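Local atomic coordinates of CDC25-like phosphatase YCH1 (Saccharomyces cerevisiae, PDB entry 3FS5), a protein that acts as a protein phosphatase of the Cdc25 type and has the fold of a single-domain rhodanese. Residues V9-P14 against L118-G123. Sequence-based numbering, arbitrary orientation.
Sequences VKYLDP and LWVLRG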
loop_
_atom_site.group_PDB
_atom_site.type_symbol
_atom_site.label_atom_id
_atom_site.label_comp_id
_atom_site.label_asym_id
_atom_site.label_seq_id
_atom_site.Cartn_x
_atom_site.Cartn_y
_atom_site.Cartn_z
ATOM N N VAL A 9 -5.079 -11.454 -4.409
ATOM C CA VAL A 9 -4.880 -10.333 -3.504
ATOM C C VAL A 9 -4.859 -10.836 -2.065
ATOM O O VAL A 9 -5.836 -11.428 -1.588
ATOM C CB VAL A 9 -6.005 -9.290 -3.667
ATOM C CG1 VAL A 9 -5.803 -8.135 -2.688
ATOM C CG2 VAL A 9 -6.031 -8.783 -5.104
ATOM N N LYS A 10 -3.736 -10.601 -1.387
ATOM C CA LYS A 10 -3.550 -11.021 0.001
ATOM C C LYS A 10 -3.779 -9.863 0.970
ATOM O O LYS A 10 -3.762 -8.701 0.570
ATOM C CB LYS A 10 -2.133 -11.563 0.199
ATOM C CG LYS A 10 -1.822 -12.821 -0.593
ATOM C CD LYS A 10 -2.628 -13.997 -0.089
ATOM C CE LYS A 10 -1.751 -15.234 0.026
ATOM N NZ LYS A 10 -0.611 -14.987 0.962
ATOM N N TYR A 11 -3.980 -10.194 2.244
ATOM C CA TYR A 11 -4.223 -9.192 3.274
ATOM C C TYR A 11 -3.188 -9.239 4.381
ATOM O O TYR A 11 -2.774 -10.310 4.822
ATOM C CB TYR A 11 -5.632 -9.354 3.854
ATOM C CG TYR A 11 -6.693 -8.960 2.864
ATOM C CD1 TYR A 11 -6.948 -9.744 1.738
ATOM C CD2 TYR A 11 -7.393 -7.765 3.006
ATOM C CE1 TYR A 11 -7.872 -9.341 0.771
ATOM C CE2 TYR A 11 -8.316 -7.354 2.050
ATOM C CZ TYR A 11 -8.548 -8.145 0.938
ATOM O OH TYR A 11 -9.457 -7.733 -0.010
ATOM N N LEU A 12 -2.783 -8.056 4.824
ATOM C CA LEU A 12 -1.757 -7.907 5.839
ATOM C C LEU A 12 -2.254 -7.117 7.053
ATOM O O LEU A 12 -3.026 -6.167 6.909
ATOM C CB LEU A 12 -0.565 -7.179 5.202
ATOM C CG LEU A 12 0.785 -7.093 5.910
ATOM C CD1 LEU A 12 1.406 -8.478 5.987
ATOM C CD2 LEU A 12 1.698 -6.157 5.139
ATOM N N ASP A 13 -1.804 -7.512 8.242
ATOM C CA ASP A 13 -2.169 -6.810 9.471
ATOM C C ASP A 13 -1.105 -5.747 9.730
ATOM O O ASP A 13 0.046 -5.907 9.324
ATOM C CB ASP A 13 -2.215 -7.776 10.662
ATOM C CG ASP A 13 -3.546 -8.507 10.783
ATOM O OD1 ASP A 13 -3.581 -9.549 11.470
ATOM O OD2 ASP A 13 -4.556 -8.039 10.213
ATOM N N PRO A 14 -1.475 -4.654 10.416
ATOM C CA PRO A 14 -0.564 -3.551 10.742
ATOM C C PRO A 14 0.712 -4.019 11.446
ATOM O O PRO A 14 1.800 -3.509 11.173
ATOM C CB PRO A 14 -1.413 -2.657 11.649
ATOM C CG PRO A 14 -2.802 -2.911 11.174
ATOM C CD PRO A 14 -2.822 -4.396 10.954
ATOM N N LEU A 118 0.583 -8.817 -4.437
ATOM C CA LEU A 118 -0.288 -7.721 -4.034
ATOM C C LEU A 118 -0.941 -7.921 -2.676
ATOM O O LEU A 118 -1.503 -8.980 -2.399
ATOM C CB LEU A 118 -1.370 -7.507 -5.097
ATOM C CG LEU A 118 -0.853 -7.250 -6.514
ATOM C CD1 LEU A 118 -2.034 -7.087 -7.466
ATOM C CD2 LEU A 118 0.025 -6.002 -6.528
ATOM N N TRP A 119 -0.862 -6.888 -1.840
ATOM C CA TRP A 119 -1.454 -6.921 -0.508
ATOM C C TRP A 119 -2.332 -5.707 -0.227
ATOM O O TRP A 119 -2.175 -4.645 -0.840
ATOM C CB TRP A 119 -0.379 -6.928 0.585
ATOM C CG TRP A 119 0.659 -7.992 0.491
ATOM C CD1 TRP A 119 1.749 -8.009 -0.331
ATOM C CD2 TRP A 119 0.730 -9.179 1.283
ATOM N NE1 TRP A 119 2.501 -9.136 -0.095
ATOM C CE2 TRP A 119 1.897 -9.873 0.890
ATOM C CE3 TRP A 119 -0.078 -9.722 2.290
ATOM C CZ2 TRP A 119 2.277 -11.087 1.471
ATOM C CZ3 TRP A 119 0.301 -10.928 2.870
ATOM C CH2 TRP A 119 1.470 -11.597 2.457
ATOM N N VAL A 120 -3.244 -5.880 0.722
ATOM C CA VAL A 120 -4.109 -4.806 1.192
ATOM C C VAL A 120 -3.905 -4.787 2.708
ATOM O O VAL A 120 -3.926 -5.837 3.359
ATOM C CB VAL A 120 -5.601 -5.072 0.907
ATOM C CG1 VAL A 120 -6.457 -4.002 1.592
ATOM C CG2 VAL A 120 -5.858 -5.061 -0.597
ATOM N N LEU A 121 -3.687 -3.603 3.265
ATOM C CA LEU A 121 -3.490 -3.463 4.701
ATOM C C LEU A 121 -4.848 -3.424 5.401
ATOM O O LEU A 121 -5.608 -2.465 5.240
ATOM C CB LEU A 121 -2.716 -2.174 4.993
ATOM C CG LEU A 121 -2.485 -1.809 6.461
ATOM C CD1 LEU A 121 -1.602 -2.868 7.130
ATOM C CD2 LEU A 121 -1.832 -0.440 6.542
ATOM N N ARG A 122 -5.152 -4.463 6.176
ATOM C CA ARG A 122 -6.430 -4.522 6.883
ATOM C C ARG A 122 -6.602 -3.356 7.848
ATOM O O ARG A 122 -5.724 -3.083 8.668
ATOM C CB ARG A 122 -6.566 -5.838 7.667
ATOM C CG ARG A 122 -6.771 -7.092 6.817
ATOM C CD ARG A 122 -7.227 -8.264 7.693
ATOM N NE ARG A 122 -7.363 -9.523 6.959
ATOM C CZ ARG A 122 -8.308 -9.778 6.055
ATOM N NH1 ARG A 122 -8.337 -10.957 5.450
ATOM N NH2 ARG A 122 -9.224 -8.865 5.755
ATOM N N GLY A 123 -7.732 -2.665 7.740
ATOM C CA GLY A 123 -8.004 -1.565 8.646
ATOM C C GLY A 123 -7.639 -0.173 8.164
ATOM O O GLY A 123 -8.064 0.810 8.765
HETATM O O HOH W 1 -5.098 -10.442 7.764
#
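The Tyr11 ring lies over Val120, while Tyr11 CB and CD2 lie against one face of the Arg122 guanidinium on the other side, where strand 10-12 pairs in parallel with strand 116-121 at the edge of the rhodanese-fold sheet. CB of Val120 packs 3.7 Å from Tyr11 CE2, an off-centre CH-pi contact. Tyr11 CG is anti to its carbonyl carbon (chi1 -70°), which sets the phenol nearly parallel to the guanidinium, planes 17° apart; Arg122 NH2 reaches the ring obliquely, 3.5 Å from Tyr11 CD2. An alanine in place of Tyr11 would probably leave Val120 without its aromatic cover and Arg122 freer to turn, although CB would still touch the guanidinium. On the other face of the sheet, Trp119 turns its six-membered ring beneath Lys10 CB, 3.8 Å from the ring centroid; Leu12 CB approaches the same ring obliquely, and Trp20 of helix 14-23 meets the indole edge-to-face. Four backbone hydrogen bonds join the two segments, among them Arg122 N to Leu12 O at 2.8 Å. At the end of strand 116-121, Leu121 CD1 reaches Pro14 N, at the start of helix 14-23, at 3.7 Å. Arg122 NE donates to a water in the guanidinium plane at 2.6 Å, and that water bonds weakly to Asp13 OD2.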